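Local coordinates for protein 336aa long hypothetical dTDP-glucose 4,6-dehydratase (Pyrococcus horikoshii, PDB 2HUN) that probably acts as an NAD-dependent dTDP-glucose 4,6-dehydratase that binds NAD in a Rossmann-type domain, at residues H100-G105 with S152-A157; Y219-V224 with P296-D301. One frame throughout, in Å; residues are numbered along the deposited sequence.

Contact 1. Residues H100-G105 with S152-A157; sequences HSNVIG and SATKAA. With NAD (nicotinamide-adenine-dinucleotide), chain C.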
ATOM      1  N   HIS A 100       8.953  -9.322  -1.944  1.00 28.42           N
ATOM      2  CA  HIS A 100       9.419  -9.672  -3.280  1.00 28.79           C
ATOM      3  C   HIS A 100       8.330 -10.104  -4.259  1.00 28.15           C
ATOM      4  O   HIS A 100       8.197  -9.534  -5.340  1.00 27.82           O
ATOM      5  CB  HIS A 100      10.455 -10.786  -3.206  1.00 30.12           C
ATOM      6  CG  HIS A 100      10.930 -11.243  -4.548  1.00 32.22           C
ATOM      7  ND1 HIS A 100      11.818 -10.515  -5.309  1.00 33.61           N
ATOM      8  CD2 HIS A 100      10.611 -12.336  -5.282  1.00 32.57           C
ATOM      9  CE1 HIS A 100      12.030 -11.141  -6.453  1.00 34.75           C
ATOM     10  NE2 HIS A 100      11.310 -12.249  -6.463  1.00 35.30           N
ATOM     11  N   SER A 101       7.568 -11.129  -3.895  1.00 27.96           N
ATOM     12  CA  SER A 101       6.519 -11.624  -4.779  1.00 28.89           C
ATOM     13  C   SER A 101       5.295 -10.712  -4.864  1.00 28.40           C
ATOM     14  O   SER A 101       4.770 -10.480  -5.954  1.00 27.74           O
ATOM     15  CB  SER A 101       6.068 -13.031  -4.350  1.00 29.22           C
ATOM     16  OG  SER A 101       7.079 -14.003  -4.577  1.00 32.56           O
ATOM     17  N   ASN A 102       4.847 -10.191  -3.725  1.00 26.59           N
ATOM     18  CA  ASN A 102       3.653  -9.347  -3.722  1.00 27.09           C
ATOM     19  C   ASN A 102       3.897  -7.912  -4.172  1.00 25.85           C
ATOM     20  O   ASN A 102       3.189  -7.411  -5.042  1.00 28.93           O
ATOM     21  CB  ASN A 102       3.000  -9.365  -2.336  1.00 26.92           C
ATOM     22  CG  ASN A 102       2.621 -10.772  -1.894  1.00 27.36           C
ATOM     23  OD1 ASN A 102       2.565 -11.691  -2.708  1.00 27.65           O
ATOM     24  ND2 ASN A 102       2.350 -10.940  -0.606  1.00 27.53           N
ATOM     25  N   VAL A 103       4.892  -7.252  -3.588  1.00 24.13           N
ATOM     26  CA  VAL A 103       5.191  -5.876  -3.958  1.00 23.80           C
ATOM     27  C   VAL A 103       6.081  -5.756  -5.194  1.00 24.87           C
ATOM     28  O   VAL A 103       5.666  -5.165  -6.190  1.00 23.19           O
ATOM     29  CB  VAL A 103       5.853  -5.108  -2.798  1.00 24.42           C
ATOM     30  CG1 VAL A 103       6.194  -3.694  -3.252  1.00 25.61           C
ATOM     31  CG2 VAL A 103       4.906  -5.052  -1.595  1.00 24.26           C
ATOM     32  N   ILE A 104       7.292  -6.312  -5.142  1.00 22.61           N
ATOM     33  CA  ILE A 104       8.193  -6.214  -6.291  1.00 23.79           C
ATOM     34  C   ILE A 104       7.578  -6.886  -7.517  1.00 23.59           C
ATOM     35  O   ILE A 104       7.658  -6.370  -8.626  1.00 26.14           O
ATOM     36  CB  ILE A 104       9.571  -6.864  -6.000  1.00 24.81           C
ATOM     37  CG1 ILE A 104      10.202  -6.227  -4.763  1.00 26.50           C
ATOM     38  CG2 ILE A 104      10.501  -6.686  -7.201  1.00 25.90           C
ATOM     39  CD1 ILE A 104      10.381  -4.734  -4.856  1.00 29.88           C
ATOM     40  N   GLY A 105       6.953  -8.036  -7.309  1.00 23.91           N
ATOM     41  CA  GLY A 105       6.337  -8.742  -8.413  1.00 24.19           C
ATOM     42  C   GLY A 105       5.265  -7.921  -9.106  1.00 25.61           C
ATOM     43  O   GLY A 105       5.204  -7.885 -10.338  1.00 24.72           O
ATOM     44  N   SER A 152      -0.734  -9.281   4.349  1.00 22.06           N
ATOM     45  CA  SER A 152      -1.777  -8.352   3.933  1.00 23.35           C
ATOM     46  C   SER A 152      -1.220  -6.947   3.699  1.00 23.10           C
ATOM     47  O   SER A 152      -1.749  -6.192   2.887  1.00 22.30           O
ATOM     48  CB  SER A 152      -2.935  -8.328   4.952  1.00 22.16           C
ATOM     49  OG  SER A 152      -2.514  -7.924   6.244  1.00 25.71           O
ATOM     50  N   ALA A 153      -0.136  -6.605   4.386  1.00 23.92           N
ATOM     51  CA  ALA A 153       0.465  -5.289   4.209  1.00 23.49           C
ATOM     52  C   ALA A 153       1.129  -5.204   2.835  1.00 23.71           C
ATOM     53  O   ALA A 153       1.113  -4.142   2.194  1.00 22.97           O
ATOM     54  CB  ALA A 153       1.484  -5.015   5.306  1.00 23.66           C
ATOM     55  N   THR A 154       1.711  -6.314   2.385  1.00 21.10           N
ATOM     56  CA  THR A 154       2.361  -6.337   1.078  1.00 21.45           C
ATOM     57  C   THR A 154       1.305  -6.404  -0.024  1.00 20.72           C
ATOM     58  O   THR A 154       1.487  -5.843  -1.103  1.00 20.25           O
ATOM     59  CB  THR A 154       3.361  -7.512   0.947  1.00 20.73           C
ATOM     60  OG1 THR A 154       2.710  -8.753   1.256  1.00 22.29           O
ATOM     61  CG2 THR A 154       4.524  -7.307   1.906  1.00 23.00           C
ATOM     62  N   LYS A 155       0.195  -7.084   0.241  1.00 20.92           N
ATOM     63  CA  LYS A 155      -0.876  -7.134  -0.748  1.00 21.28           C
ATOM     64  C   LYS A 155      -1.435  -5.712  -0.862  1.00 21.01           C
ATOM     65  O   LYS A 155      -1.694  -5.228  -1.963  1.00 22.49           O
ATOM     66  CB  LYS A 155      -1.990  -8.093  -0.320  1.00 22.62           C
ATOM     67  CG  LYS A 155      -1.628  -9.573  -0.429  1.00 22.83           C
ATOM     68  CD  LYS A 155      -1.355 -10.003  -1.876  1.00 24.97           C
ATOM     69  CE  LYS A 155      -2.625  -9.962  -2.725  1.00 24.92           C
ATOM     70  NZ  LYS A 155      -2.363 -10.316  -4.157  1.00 22.90           N
ATOM     71  N   ALA A 156      -1.608  -5.049   0.282  1.00 20.95           N
ATOM     72  CA  ALA A 156      -2.134  -3.679   0.328  1.00 21.73           C
ATOM     73  C   ALA A 156      -1.198  -2.734  -0.405  1.00 20.87           C
ATOM     74  O   ALA A 156      -1.645  -1.873  -1.156  1.00 22.01           O
ATOM     75  CB  ALA A 156      -2.307  -3.215   1.778  1.00 19.31           C
ATOM     76  N   ALA A 157       0.103  -2.902  -0.182  1.00 19.11           N
ATOM     77  CA  ALA A 157       1.106  -2.078  -0.839  1.00 19.30           C
ATOM     78  C   ALA A 157       1.029  -2.265  -2.346  1.00 21.48           C
ATOM     79  O   ALA A 157       1.163  -1.297  -3.096  1.00 24.35           O
ATOM     80  CB  ALA A 157       2.505  -2.438  -0.342  1.00 19.40           C
TER
HETATM   81  PA  NAD C 801      -1.885 -20.330  -3.983  1.00 29.81           P
HETATM   82  O1A NAD C 801      -0.908 -20.222  -2.889  1.00 30.66           O
HETATM   83  O2A NAD C 801      -2.674 -21.585  -4.143  1.00 28.28           O
HETATM   84  O5B NAD C 801      -1.087 -20.098  -5.354  1.00 29.61           O
HETATM   85  C5B NAD C 801      -0.269 -18.946  -5.610  1.00 25.98           C
HETATM   86  C4B NAD C 801       0.377 -19.245  -6.970  1.00 25.67           C
HETATM   87  O4B NAD C 801       1.197 -18.137  -7.388  1.00 26.08           O
HETATM   88  C3B NAD C 801       1.307 -20.489  -6.890  1.00 23.84           C
HETATM   89  O3B NAD C 801       1.073 -21.360  -8.009  1.00 25.94           O
HETATM   90  C2B NAD C 801       2.714 -19.867  -6.826  1.00 26.35           C
HETATM   91  O2B NAD C 801       3.789 -20.675  -7.303  1.00 24.19           O
HETATM   92  C1B NAD C 801       2.529 -18.580  -7.631  1.00 26.08           C
HETATM   93  N9A NAD C 801       3.466 -17.496  -7.264  1.00 26.35           N
HETATM   94  C8A NAD C 801       3.701 -16.969  -6.048  1.00 29.07           C
HETATM   95  N7A NAD C 801       4.620 -16.011  -6.153  1.00 27.53           N
HETATM   96  C5A NAD C 801       4.982 -15.911  -7.428  1.00 25.53           C
HETATM   97  C6A NAD C 801       5.900 -15.100  -8.151  1.00 26.02           C
HETATM   98  N6A NAD C 801       6.658 -14.173  -7.581  1.00 25.53           N
HETATM   99  N1A NAD C 801       5.992 -15.316  -9.547  1.00 25.38           N
HETATM  100  C2A NAD C 801       5.204 -16.296 -10.170  1.00 25.20           C
HETATM  101  N3A NAD C 801       4.342 -17.061  -9.487  1.00 26.48           N
HETATM  102  C4A NAD C 801       4.239 -16.864  -8.147  1.00 25.68           C
HETATM  103  O3  NAD C 801      -2.964 -19.215  -3.639  1.00 28.75           O
HETATM  104  PN  NAD C 801      -4.338 -18.720  -4.251  1.00 27.11           P
HETATM  105  O1N NAD C 801      -5.275 -18.925  -3.109  1.00 26.85           O
HETATM  106  O2N NAD C 801      -4.695 -19.449  -5.486  1.00 24.88           O
HETATM  107  O5D NAD C 801      -4.168 -17.120  -4.407  1.00 28.72           O
HETATM  108  C5D NAD C 801      -4.338 -16.411  -5.637  1.00 26.52           C
HETATM  109  C4D NAD C 801      -4.536 -14.906  -5.323  1.00 27.11           C
HETATM  110  O4D NAD C 801      -5.821 -14.675  -4.721  1.00 24.92           O
HETATM  111  C3D NAD C 801      -3.463 -14.354  -4.377  1.00 26.37           C
HETATM  112  O3D NAD C 801      -3.038 -13.058  -4.874  1.00 26.82           O
HETATM  113  C2D NAD C 801      -4.205 -14.242  -3.016  1.00 25.82           C
HETATM  114  O2D NAD C 801      -3.646 -13.179  -2.238  1.00 27.39           O
HETATM  115  C1D NAD C 801      -5.635 -13.990  -3.467  1.00 26.83           C
HETATM  116  N1N NAD C 801      -6.678 -14.436  -2.521  1.00 27.36           N
HETATM  117  C2N NAD C 801      -6.912 -15.823  -2.230  1.00 27.12           C
HETATM  118  C3N NAD C 801      -7.934 -16.163  -1.327  1.00 28.60           C
HETATM  119  C7N NAD C 801      -8.249 -17.635  -0.975  1.00 28.92           C
HETATM  120  O7N NAD C 801      -9.267 -17.885  -0.316  1.00 28.14           O
HETATM  121  N7N NAD C 801      -7.438 -18.598  -1.397  1.00 24.58           N
HETATM  122  C4N NAD C 801      -8.714 -15.149  -0.715  1.00 27.77           C
HETATM  123  C5N NAD C 801      -8.468 -13.792  -1.012  1.00 28.23           C
HETATM  124  C6N NAD C 801      -7.456 -13.422  -1.913  1.00 27.58           C
HETATM  125  O   HOH W   1       0.105  -8.872  -4.669  1.00 26.27           O
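Asn102 and Thr154 join two nearly parallel helices whose axes come within 8.0 Å. The amide nitrogen ND2 of Asn102 gives Thr154 OG1 an almost straight hydrogen bond of 2.9 Å (174° at the hydrogen), with OG1 in the amide plane. OG1 is also bonded to the carbonyl of Tyr151, and Asn102 OD1 receives the backbone N-H of Glu85, which fixes which way the amide faces. Beside this polar pair the packing is close and apolar. The CG2 branch of Val103 lies 3.8 Å from Ala157 CB, and both residues also meet their own counterparts in the second subunit. Toward the cofactor the two helices touch less closely and a water enters. The Lys155 chain leaves its helix pointing away from the other, bends at chi2 and chi3, and passes Asn102 ND2 with its CD at 4.0 Å. Lys155 NZ donates to NAD O3D at 2.9 Å and is also bonded to Val125 O. A water that accepts from NZ reaches Asn102 O only weakly. The chemistry implies a division of labour: Asn102 and Thr154 tie the helices at one point, while Lys155, spaced from Tyr151 as in the YxxxK motif of short-chain dehydrogenases, grips the nicotinamide ribose.

Contact 2. Residues Y219-V224 with P296-D301; sequences YVEDHV and PKYTFD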
ATOM      1  N   TYR A 219     -17.596 -19.665  -3.189  1.00 23.59           N
ATOM      2  CA  TYR A 219     -17.233 -20.801  -4.041  1.00 23.93           C
ATOM      3  C   TYR A 219     -16.268 -20.282  -5.106  1.00 23.22           C
ATOM      4  O   TYR A 219     -16.539 -19.275  -5.755  1.00 24.58           O
ATOM      5  CB  TYR A 219     -18.471 -21.412  -4.704  1.00 24.28           C
ATOM      6  CG  TYR A 219     -18.165 -22.699  -5.451  1.00 25.85           C
ATOM      7  CD1 TYR A 219     -17.564 -23.778  -4.798  1.00 25.41           C
ATOM      8  CD2 TYR A 219     -18.436 -22.823  -6.817  1.00 26.02           C
ATOM      9  CE1 TYR A 219     -17.234 -24.945  -5.485  1.00 27.29           C
ATOM     10  CE2 TYR A 219     -18.110 -23.985  -7.512  1.00 28.16           C
ATOM     11  CZ  TYR A 219     -17.504 -25.042  -6.840  1.00 27.81           C
ATOM     12  OH  TYR A 219     -17.143 -26.175  -7.525  1.00 27.43           O
ATOM     13  N   VAL A 220     -15.141 -20.965  -5.281  1.00 22.88           N
ATOM     14  CA  VAL A 220     -14.131 -20.517  -6.233  1.00 21.75           C
ATOM     15  C   VAL A 220     -14.651 -20.210  -7.637  1.00 23.59           C
ATOM     16  O   VAL A 220     -14.246 -19.215  -8.239  1.00 22.31           O
ATOM     17  CB  VAL A 220     -12.950 -21.526  -6.325  1.00 22.66           C
ATOM     18  CG1 VAL A 220     -13.406 -22.835  -6.979  1.00 21.37           C
ATOM     19  CG2 VAL A 220     -11.795 -20.899  -7.097  1.00 18.98           C
ATOM     20  N   GLU A 221     -15.551 -21.033  -8.168  1.00 23.81           N
ATOM     21  CA  GLU A 221     -16.063 -20.755  -9.510  1.00 27.18           C
ATOM     22  C   GLU A 221     -16.775 -19.394  -9.556  1.00 28.38           C
ATOM     23  O   GLU A 221     -16.719 -18.692 -10.574  1.00 27.74           O
ATOM     24  CB  GLU A 221     -17.020 -21.855  -9.987  1.00 27.09           C
ATOM     25  CG  GLU A 221     -17.321 -21.781 -11.485  1.00 30.63           C
ATOM     26  CD  GLU A 221     -18.434 -22.720 -11.912  1.00 33.34           C
ATOM     27  OE1 GLU A 221     -18.359 -23.921 -11.585  1.00 37.28           O
ATOM     28  OE2 GLU A 221     -19.387 -22.261 -12.578  1.00 34.17           O
ATOM     29  N   ASP A 222     -17.440 -19.025  -8.458  1.00 27.48           N
ATOM     30  CA  ASP A 222     -18.133 -17.740  -8.389  1.00 26.79           C
ATOM     31  C   ASP A 222     -17.116 -16.602  -8.374  1.00 25.66           C
ATOM     32  O   ASP A 222     -17.365 -15.532  -8.928  1.00 24.34           O
ATOM     33  CB  ASP A 222     -19.016 -17.656  -7.140  1.00 26.57           C
ATOM     34  CG  ASP A 222     -20.425 -18.152  -7.389  1.00 26.12           C
ATOM     35  OD1 ASP A 222     -20.934 -17.963  -8.515  1.00 24.91           O
ATOM     36  OD2 ASP A 222     -21.031 -18.716  -6.454  1.00 27.09           O
ATOM     37  N   HIS A 223     -15.980 -16.825  -7.719  1.00 24.11           N
ATOM     38  CA  HIS A 223     -14.928 -15.819  -7.684  1.00 24.02           C
ATOM     39  C   HIS A 223     -14.451 -15.688  -9.132  1.00 24.02           C
ATOM     40  O   HIS A 223     -14.315 -14.584  -9.662  1.00 24.18           O
ATOM     41  CB  HIS A 223     -13.768 -16.273  -6.786  1.00 22.79           C
ATOM     42  CG  HIS A 223     -12.616 -15.308  -6.738  1.00 23.11           C
ATOM     43  ND1 HIS A 223     -11.331 -15.699  -6.416  1.00 20.98           N
ATOM     44  CD2 HIS A 223     -12.557 -13.971  -6.956  1.00 20.03           C
ATOM     45  CE1 HIS A 223     -10.532 -14.646  -6.442  1.00 23.30           C
ATOM     46  NE2 HIS A 223     -11.252 -13.585  -6.767  1.00 19.90           N
ATOM     47  N   VAL A 224     -14.221 -16.831  -9.769  1.00 24.85           N
ATOM     48  CA  VAL A 224     -13.766 -16.887 -11.157  1.00 23.84           C
ATOM     49  C   VAL A 224     -14.704 -16.123 -12.087  1.00 24.50           C
ATOM     50  O   VAL A 224     -14.253 -15.363 -12.943  1.00 24.18           O
ATOM     51  CB  VAL A 224     -13.643 -18.361 -11.633  1.00 26.37           C
ATOM     52  CG1 VAL A 224     -13.620 -18.426 -13.147  1.00 26.41           C
ATOM     53  CG2 VAL A 224     -12.357 -18.977 -11.081  1.00 26.79           C
ATOM     54  N   PRO A 296     -23.739 -14.294  -6.904  1.00 27.90           N
ATOM     55  CA  PRO A 296     -23.197 -15.652  -6.783  1.00 29.17           C
ATOM     56  C   PRO A 296     -24.137 -16.596  -7.530  1.00 29.37           C
ATOM     57  O   PRO A 296     -25.363 -16.416  -7.497  1.00 27.93           O
ATOM     58  CB  PRO A 296     -23.209 -15.898  -5.277  1.00 27.83           C
ATOM     59  CG  PRO A 296     -22.984 -14.522  -4.721  1.00 29.49           C
ATOM     60  CD  PRO A 296     -23.907 -13.678  -5.576  1.00 28.85           C
ATOM     61  N   LYS A 297     -23.571 -17.588  -8.211  1.00 28.11           N
ATOM     62  CA  LYS A 297     -24.376 -18.549  -8.969  1.00 30.19           C
ATOM     63  C   LYS A 297     -24.764 -19.749  -8.104  1.00 29.52           C
ATOM     64  O   LYS A 297     -25.763 -20.421  -8.359  1.00 29.87           O
ATOM     65  CB  LYS A 297     -23.590 -19.028 -10.197  1.00 30.83           C
ATOM     66  CG  LYS A 297     -24.254 -20.156 -10.979  1.00 35.48           C
ATOM     67  CD  LYS A 297     -23.361 -20.637 -12.123  1.00 38.15           C
ATOM     68  CE  LYS A 297     -23.994 -21.801 -12.879  1.00 39.15           C
ATOM     69  NZ  LYS A 297     -25.293 -21.411 -13.504  1.00 41.57           N
ATOM     70  N   TYR A 298     -23.974 -19.999  -7.069  1.00 30.05           N
ATOM     71  CA  TYR A 298     -24.202 -21.129  -6.179  1.00 31.13           C
ATOM     72  C   TYR A 298     -24.430 -20.676  -4.741  1.00 31.93           C
ATOM     73  O   TYR A 298     -23.835 -19.694  -4.293  1.00 31.52           O
ATOM     74  CB  TYR A 298     -22.981 -22.053  -6.196  1.00 31.42           C
ATOM     75  CG  TYR A 298     -22.516 -22.470  -7.573  1.00 33.14           C
ATOM     76  CD1 TYR A 298     -23.227 -23.410  -8.323  1.00 34.80           C
ATOM     77  CD2 TYR A 298     -21.367 -21.915  -8.133  1.00 33.63           C
ATOM     78  CE1 TYR A 298     -22.802 -23.785  -9.596  1.00 34.83           C
ATOM     79  CE2 TYR A 298     -20.934 -22.282  -9.405  1.00 33.28           C
ATOM     80  CZ  TYR A 298     -21.654 -23.214 -10.129  1.00 35.05           C
ATOM     81  OH  TYR A 298     -21.224 -23.567 -11.387  1.00 37.65           O
ATOM     82  N   THR A 299     -25.293 -21.391  -4.024  1.00 30.48           N
ATOM     83  CA  THR A 299     -25.532 -21.079  -2.618  1.00 30.75           C
ATOM     84  C   THR A 299     -24.393 -21.786  -1.884  1.00 31.13           C
ATOM     85  O   THR A 299     -23.649 -22.543  -2.498  1.00 29.51           O
ATOM     86  CB  THR A 299     -26.872 -21.651  -2.118  1.00 30.27           C
ATOM     87  OG1 THR A 299     -26.887 -23.070  -2.304  1.00 31.57           O
ATOM     88  CG2 THR A 299     -28.036 -21.033  -2.887  1.00 30.26           C
ATOM     89  N   PHE A 300     -24.243 -21.537  -0.590  1.00 30.98           N
ATOM     90  CA  PHE A 300     -23.179 -22.186   0.160  1.00 32.63           C
ATOM     91  C   PHE A 300     -23.367 -23.705   0.101  1.00 34.24           C
ATOM     92  O   PHE A 300     -22.401 -24.454  -0.079  1.00 33.14           O
ATOM     93  CB  PHE A 300     -23.183 -21.716   1.614  1.00 31.65           C
ATOM     94  CG  PHE A 300     -22.040 -22.259   2.426  1.00 32.41           C
ATOM     95  CD1 PHE A 300     -20.725 -21.933   2.108  1.00 30.26           C
ATOM     96  CD2 PHE A 300     -22.275 -23.109   3.501  1.00 32.34           C
ATOM     97  CE1 PHE A 300     -19.662 -22.444   2.848  1.00 30.59           C
ATOM     98  CE2 PHE A 300     -21.217 -23.623   4.246  1.00 32.47           C
ATOM     99  CZ  PHE A 300     -19.908 -23.288   3.918  1.00 30.33           C
ATOM    100  N   ASP A 301     -24.615 -24.148   0.245  1.00 34.44           N
ATOM    101  CA  ASP A 301     -24.946 -25.572   0.198  1.00 36.26           C
ATOM    102  C   ASP A 301     -24.567 -26.216  -1.129  1.00 36.42           C
ATOM    103  O   ASP A 301     -24.025 -27.324  -1.163  1.00 35.91           O
ATOM    104  CB  ASP A 301     -26.444 -25.775   0.441  1.00 39.00           C
ATOM    105  CG  ASP A 301     -26.783 -25.923   1.909  1.00 40.02           C
ATOM    106  OD1 ASP A 301     -26.355 -25.073   2.716  1.00 42.94           O
ATOM    107  OD2 ASP A 301     -27.484 -26.893   2.256  1.00 43.22           O
TER
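Asp222 reaches from the first turn of its helix, directly after strand 215-219, to the backbone of Lys297 and Tyr298, and hydrogen bonds form the first kind of interaction here. Asp222 OD1 accepts Lys297 N at 2.7 Å on the syn side, somewhat out of the carboxylate plane, and Asp222 OD2 uses its syn lone pair for Tyr298 N at 3.3 Å. The third bond runs between side chains: Tyr298 OH donates to Glu221 OE2 over 2.5 Å, from above a carboxylate turned 85° against the ring. That oxygen also forms a salt bridge with Arg225, which probably helps to keep its negative charge. Aromatic contact is the second kind. Tyr219 turns its edge to the face of Tyr298 in an offset T-shaped pair, centroids 5.1 Å apart, while Lys297 CG lies over the centre of a face of the Tyr298 ring. An alanine in place of Tyr298 would probably leave Glu221 without its hydroxyl mate and open a gap between Tyr219 and the Lys297 chain. The motif is a carboxylate at a helix start holding two successive backbone amides, followed by Thr299 as N-cap of helix 300-313, its N-H bonded to Glu302, consistent with a capping box.

How the contacts relate
Followed from the N terminus, the chain first passes through helix 96-116, runs through the main sheet as strand 121-127, parallel to its neighbours 78-81 and 172-182, and returns in helix 150-168, where contact 1 closes a loop of 46 residues and joins the two helices. Contact 2 opens only afterwards, so the two stand in series, neither nested nor crossed. Its 71-residue loop includes helix 250-260 and strands 239-242 and 268-271, and it joins the start of helix 220-233 to the loop leading into helix 300-313. The centres of contact 1 and contact 2 are about 27 Å apart. NAD links their surroundings: Lys155 binds it directly, whereas His223 is bonded to Asn181, another NAD-binding residue.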